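PDB 3HFT: WbmS, polysaccharide deacetylase involved in O-antigen biosynthesis from Bordetella bronchiseptica, which probably removes acetyl groups from a sugar intermediate of O-antigen biosynthesis, as a zinc-binding member of the polysaccharide deacetylase family. Local coordinates for residues T42-L53 against A67-L78. Residues are numbered along the deposited sequence; the frame is centred on the assembly and turned at random.
Sequences TFDIDWAADFVL and ATWFATHSTPLL. With EDO (1,2-ethanediol), chain D.
Two groups grip the hydroxyl of Thr72: Trp47 N donates to OG1 at 2.9 Å, and His73 ND1 shares a hydrogen bond with the same oxygen. The torsion of Thr72 (chi1 44°) sets OG1 between its own backbone N and carbonyl carbon, where it meets Trp47 N. Thr72 CB lies over one face of the Trp47 indole, 3.7 Å from the centroid of the five-membered ring, a CH-pi contact. One water joins Trp47 NE1 to Thr72 O. The type I' turn from Ile45 to Ala48 is thus pinned beside the zinc, which is bound by Asp46 OD1 together with His92 and His127; Asp46 OD2 accepts from an ethanediol O2 at 2.6 Å. A second water, in the plane of the His73 ring at its edge, links NE2 to Ala48 O and Asp50 OD1. Thr75 OG1 donates to Asp50 OD1 (2.8 Å) from above the carboxylate plane, while accepting from Leu77 N as a helix cap. Ahead of the turn the strands run parallel in register, Phe70 N to Phe43 O being the shortest rung at 2.7 Å and nearly straight (176°). On one side of the sheet Phe43 and Trp69 point the same way and stack face to face, centroids 4.4 Å apart, with Leu53 CD1 against Trp69 CZ3. On the other, Asp44 OD1 lies 3.4 Å from Phe70 CD2 and forms a salt bridge with Arg125. Helix 50-63 covers the Phe43–Trp69 stack through Thr56, completing a beta-alpha-beta unit whose two strands sit between strands 87-91 and 203-207 of the parallel sheet.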
# COMPACT_ATOMS: atom_id res chain seq x y z
N THR A 42 -15.14 6.45 -7.32
CA THR A 42 -14.47 5.49 -8.17
C THR A 42 -15.24 4.17 -8.14
O THR A 42 -15.81 3.79 -7.11
CB THR A 42 -12.97 5.29 -7.78
OG1 THR A 42 -12.87 4.59 -6.54
CG2 THR A 42 -12.20 6.64 -7.73
N PHE A 43 -15.25 3.49 -9.28
CA PHE A 43 -15.98 2.26 -9.46
C PHE A 43 -15.10 1.17 -10.02
O PHE A 43 -14.58 1.29 -11.10
CB PHE A 43 -17.17 2.54 -10.39
CG PHE A 43 -18.14 3.53 -9.81
CD1 PHE A 43 -19.17 3.09 -9.00
CD2 PHE A 43 -17.98 4.88 -10.03
CE1 PHE A 43 -20.02 3.99 -8.39
CE2 PHE A 43 -18.82 5.80 -9.45
CZ PHE A 43 -19.83 5.36 -8.62
N ASP A 44 -14.90 0.13 -9.23
CA ASP A 44 -14.19 -1.07 -9.63
C ASP A 44 -15.28 -2.01 -10.23
O ASP A 44 -16.16 -2.52 -9.51
CB ASP A 44 -13.56 -1.76 -8.44
CG ASP A 44 -12.36 -0.99 -7.87
OD1 ASP A 44 -11.91 -0.01 -8.49
OD2 ASP A 44 -11.87 -1.40 -6.80
N ILE A 45 -15.24 -2.16 -11.53
CA ILE A 45 -16.33 -2.83 -12.26
C ILE A 45 -16.45 -4.31 -11.85
O ILE A 45 -17.54 -4.83 -11.73
CB ILE A 45 -16.20 -2.56 -13.77
CG1 ILE A 45 -16.42 -1.04 -14.04
CG2 ILE A 45 -17.19 -3.43 -14.61
CD1 ILE A 45 -16.23 -0.60 -15.52
N ASP A 46 -15.33 -4.96 -11.58
CA ASP A 46 -15.28 -6.36 -11.11
C ASP A 46 -16.19 -7.32 -11.88
O ASP A 46 -16.97 -8.07 -11.28
CB ASP A 46 -15.55 -6.45 -9.60
CG ASP A 46 -14.35 -6.01 -8.80
OD1 ASP A 46 -13.51 -5.30 -9.38
OD2 ASP A 46 -14.26 -6.35 -7.60
N TRP A 47 -16.07 -7.29 -13.20
CA TRP A 47 -16.77 -8.26 -14.05
C TRP A 47 -18.29 -8.26 -13.93
O TRP A 47 -18.93 -9.25 -14.26
CB TRP A 47 -16.20 -9.69 -13.85
CG TRP A 47 -14.71 -9.73 -14.09
CD1 TRP A 47 -14.09 -9.87 -15.30
CD2 TRP A 47 -13.67 -9.53 -13.12
NE1 TRP A 47 -12.74 -9.80 -15.14
CE2 TRP A 47 -12.44 -9.59 -13.82
CE3 TRP A 47 -13.65 -9.31 -11.74
CZ2 TRP A 47 -11.21 -9.45 -13.18
CZ3 TRP A 47 -12.41 -9.17 -11.10
CH2 TRP A 47 -11.22 -9.24 -11.83
N ALA A 48 -18.88 -7.16 -13.49
CA ALA A 48 -20.34 -7.06 -13.42
C ALA A 48 -21.01 -7.31 -14.78
O ALA A 48 -20.54 -6.87 -15.83
CB ALA A 48 -20.74 -5.68 -12.89
N ALA A 49 -22.15 -7.99 -14.75
CA ALA A 49 -22.95 -8.15 -15.92
C ALA A 49 -23.34 -6.76 -16.42
O ALA A 49 -23.44 -5.83 -15.64
CB ALA A 49 -24.23 -8.97 -15.57
N ASP A 50 -23.61 -6.63 -17.71
CA ASP A 50 -23.99 -5.36 -18.30
C ASP A 50 -25.19 -4.69 -17.63
O ASP A 50 -25.18 -3.47 -17.48
CB ASP A 50 -24.27 -5.55 -19.80
CG ASP A 50 -23.01 -5.65 -20.63
OD1 ASP A 50 -21.87 -5.50 -20.13
OD2 ASP A 50 -23.14 -5.89 -21.84
N PHE A 51 -26.23 -5.44 -17.25
CA PHE A 51 -27.42 -4.80 -16.67
C PHE A 51 -27.07 -4.18 -15.31
O PHE A 51 -27.58 -3.12 -14.94
CB PHE A 51 -28.63 -5.76 -16.57
CG PHE A 51 -28.51 -6.80 -15.49
CD1 PHE A 51 -27.88 -8.01 -15.75
CD2 PHE A 51 -29.13 -6.63 -14.26
CE1 PHE A 51 -27.78 -8.99 -14.77
CE2 PHE A 51 -29.06 -7.61 -13.28
CZ PHE A 51 -28.38 -8.79 -13.53
N VAL A 52 -26.16 -4.83 -14.59
CA VAL A 52 -25.67 -4.32 -13.31
C VAL A 52 -24.82 -3.06 -13.52
O VAL A 52 -25.02 -2.07 -12.83
CB VAL A 52 -24.88 -5.41 -12.56
CG1 VAL A 52 -24.16 -4.83 -11.30
CG2 VAL A 52 -25.81 -6.57 -12.18
N LEU A 53 -23.89 -3.09 -14.47
CA LEU A 53 -23.04 -1.92 -14.73
C LEU A 53 -23.92 -0.78 -15.23
O LEU A 53 -23.76 0.36 -14.79
CB LEU A 53 -21.92 -2.26 -15.73
CG LEU A 53 -21.03 -1.10 -16.18
CD1 LEU A 53 -20.40 -0.37 -14.99
CD2 LEU A 53 -19.95 -1.63 -17.11
N ALA A 67 -16.93 10.95 -12.30
CA ALA A 67 -16.61 9.67 -11.69
C ALA A 67 -15.51 8.99 -12.51
O ALA A 67 -15.29 9.31 -13.67
CB ALA A 67 -17.87 8.78 -11.56
N THR A 68 -14.78 8.08 -11.87
CA THR A 68 -13.72 7.32 -12.53
C THR A 68 -14.08 5.84 -12.44
O THR A 68 -14.51 5.37 -11.40
CB THR A 68 -12.40 7.58 -11.86
OG1 THR A 68 -12.18 8.99 -11.80
CG2 THR A 68 -11.27 6.89 -12.63
N TRP A 69 -13.88 5.10 -13.53
CA TRP A 69 -14.37 3.71 -13.66
C TRP A 69 -13.20 2.84 -14.00
O TRP A 69 -12.53 3.09 -15.02
CB TRP A 69 -15.43 3.61 -14.78
CG TRP A 69 -16.61 4.54 -14.56
CD1 TRP A 69 -16.62 5.88 -14.75
CD2 TRP A 69 -17.90 4.20 -14.02
NE1 TRP A 69 -17.84 6.40 -14.44
CE2 TRP A 69 -18.64 5.39 -13.97
CE3 TRP A 69 -18.51 3.01 -13.65
CZ2 TRP A 69 -19.95 5.44 -13.48
CZ3 TRP A 69 -19.81 3.05 -13.16
CH2 TRP A 69 -20.53 4.26 -13.11
N PHE A 70 -12.95 1.81 -13.20
CA PHE A 70 -11.81 0.93 -13.47
C PHE A 70 -12.30 -0.36 -14.15
O PHE A 70 -13.00 -1.16 -13.55
CB PHE A 70 -11.01 0.67 -12.20
CG PHE A 70 -10.36 1.89 -11.66
CD1 PHE A 70 -9.24 2.45 -12.30
CD2 PHE A 70 -10.80 2.48 -10.49
CE1 PHE A 70 -8.64 3.55 -11.78
CE2 PHE A 70 -10.17 3.58 -9.99
CZ PHE A 70 -9.11 4.13 -10.64
N ALA A 71 -11.92 -0.52 -15.43
CA ALA A 71 -12.47 -1.60 -16.27
C ALA A 71 -11.75 -2.93 -16.08
O ALA A 71 -10.50 -2.99 -16.02
CB ALA A 71 -12.42 -1.20 -17.76
N THR A 72 -12.54 -3.99 -15.99
CA THR A 72 -12.04 -5.34 -15.84
C THR A 72 -12.07 -6.14 -17.13
O THR A 72 -11.28 -7.05 -17.33
CB THR A 72 -12.86 -6.13 -14.79
OG1 THR A 72 -14.27 -5.89 -14.97
CG2 THR A 72 -12.46 -5.73 -13.37
N HIS A 73 -12.99 -5.79 -18.01
CA HIS A 73 -13.27 -6.63 -19.16
C HIS A 73 -13.91 -5.82 -20.26
O HIS A 73 -14.31 -4.68 -20.07
CB HIS A 73 -14.19 -7.75 -18.71
CG HIS A 73 -15.55 -7.29 -18.32
ND1 HIS A 73 -15.83 -6.78 -17.06
CD2 HIS A 73 -16.70 -7.22 -19.02
CE1 HIS A 73 -17.11 -6.45 -17.01
NE2 HIS A 73 -17.65 -6.67 -18.19
N SER A 74 -13.98 -6.41 -21.44
CA SER A 74 -14.50 -5.71 -22.57
C SER A 74 -16.03 -5.78 -22.54
O SER A 74 -16.60 -6.86 -22.35
CB SER A 74 -13.99 -6.35 -23.84
OG SER A 74 -14.52 -5.66 -24.92
N THR A 75 -16.68 -4.63 -22.73
CA THR A 75 -18.14 -4.51 -22.85
C THR A 75 -18.47 -3.24 -23.62
O THR A 75 -17.78 -2.23 -23.49
CB THR A 75 -18.85 -4.44 -21.48
OG1 THR A 75 -20.15 -3.86 -21.67
CG2 THR A 75 -18.05 -3.59 -20.48
N PRO A 76 -19.53 -3.27 -24.42
CA PRO A 76 -19.87 -2.03 -25.11
C PRO A 76 -20.18 -0.85 -24.17
O PRO A 76 -20.12 0.30 -24.59
CB PRO A 76 -21.09 -2.41 -25.96
CG PRO A 76 -21.57 -3.70 -25.41
CD PRO A 76 -20.42 -4.38 -24.79
N LEU A 77 -20.45 -1.12 -22.89
CA LEU A 77 -20.74 -0.07 -21.95
C LEU A 77 -19.52 0.80 -21.64
O LEU A 77 -19.67 1.93 -21.18
CB LEU A 77 -21.36 -0.64 -20.66
CG LEU A 77 -22.72 -1.33 -20.83
CD1 LEU A 77 -23.26 -1.81 -19.49
CD2 LEU A 77 -23.67 -0.41 -21.48
N LEU A 78 -18.32 0.30 -21.91
CA LEU A 78 -17.14 1.13 -21.76
C LEU A 78 -17.22 2.35 -22.68
O LEU A 78 -16.73 3.42 -22.35
CB LEU A 78 -15.86 0.33 -22.04
CG LEU A 78 -15.55 -0.84 -21.10
CD1 LEU A 78 -14.11 -1.31 -21.31
CD2 LEU A 78 -15.81 -0.48 -19.64
C1 EDO D . -16.71 -8.16 -3.99
O1 EDO D . -17.09 -7.53 -2.77
C2 EDO D . -17.02 -7.24 -5.17
O2 EDO D . -16.20 -7.55 -6.30
O HOH W 1 -11.11 -10.07 -17.75
O HOH W 2 -20.23 -5.44 -18.12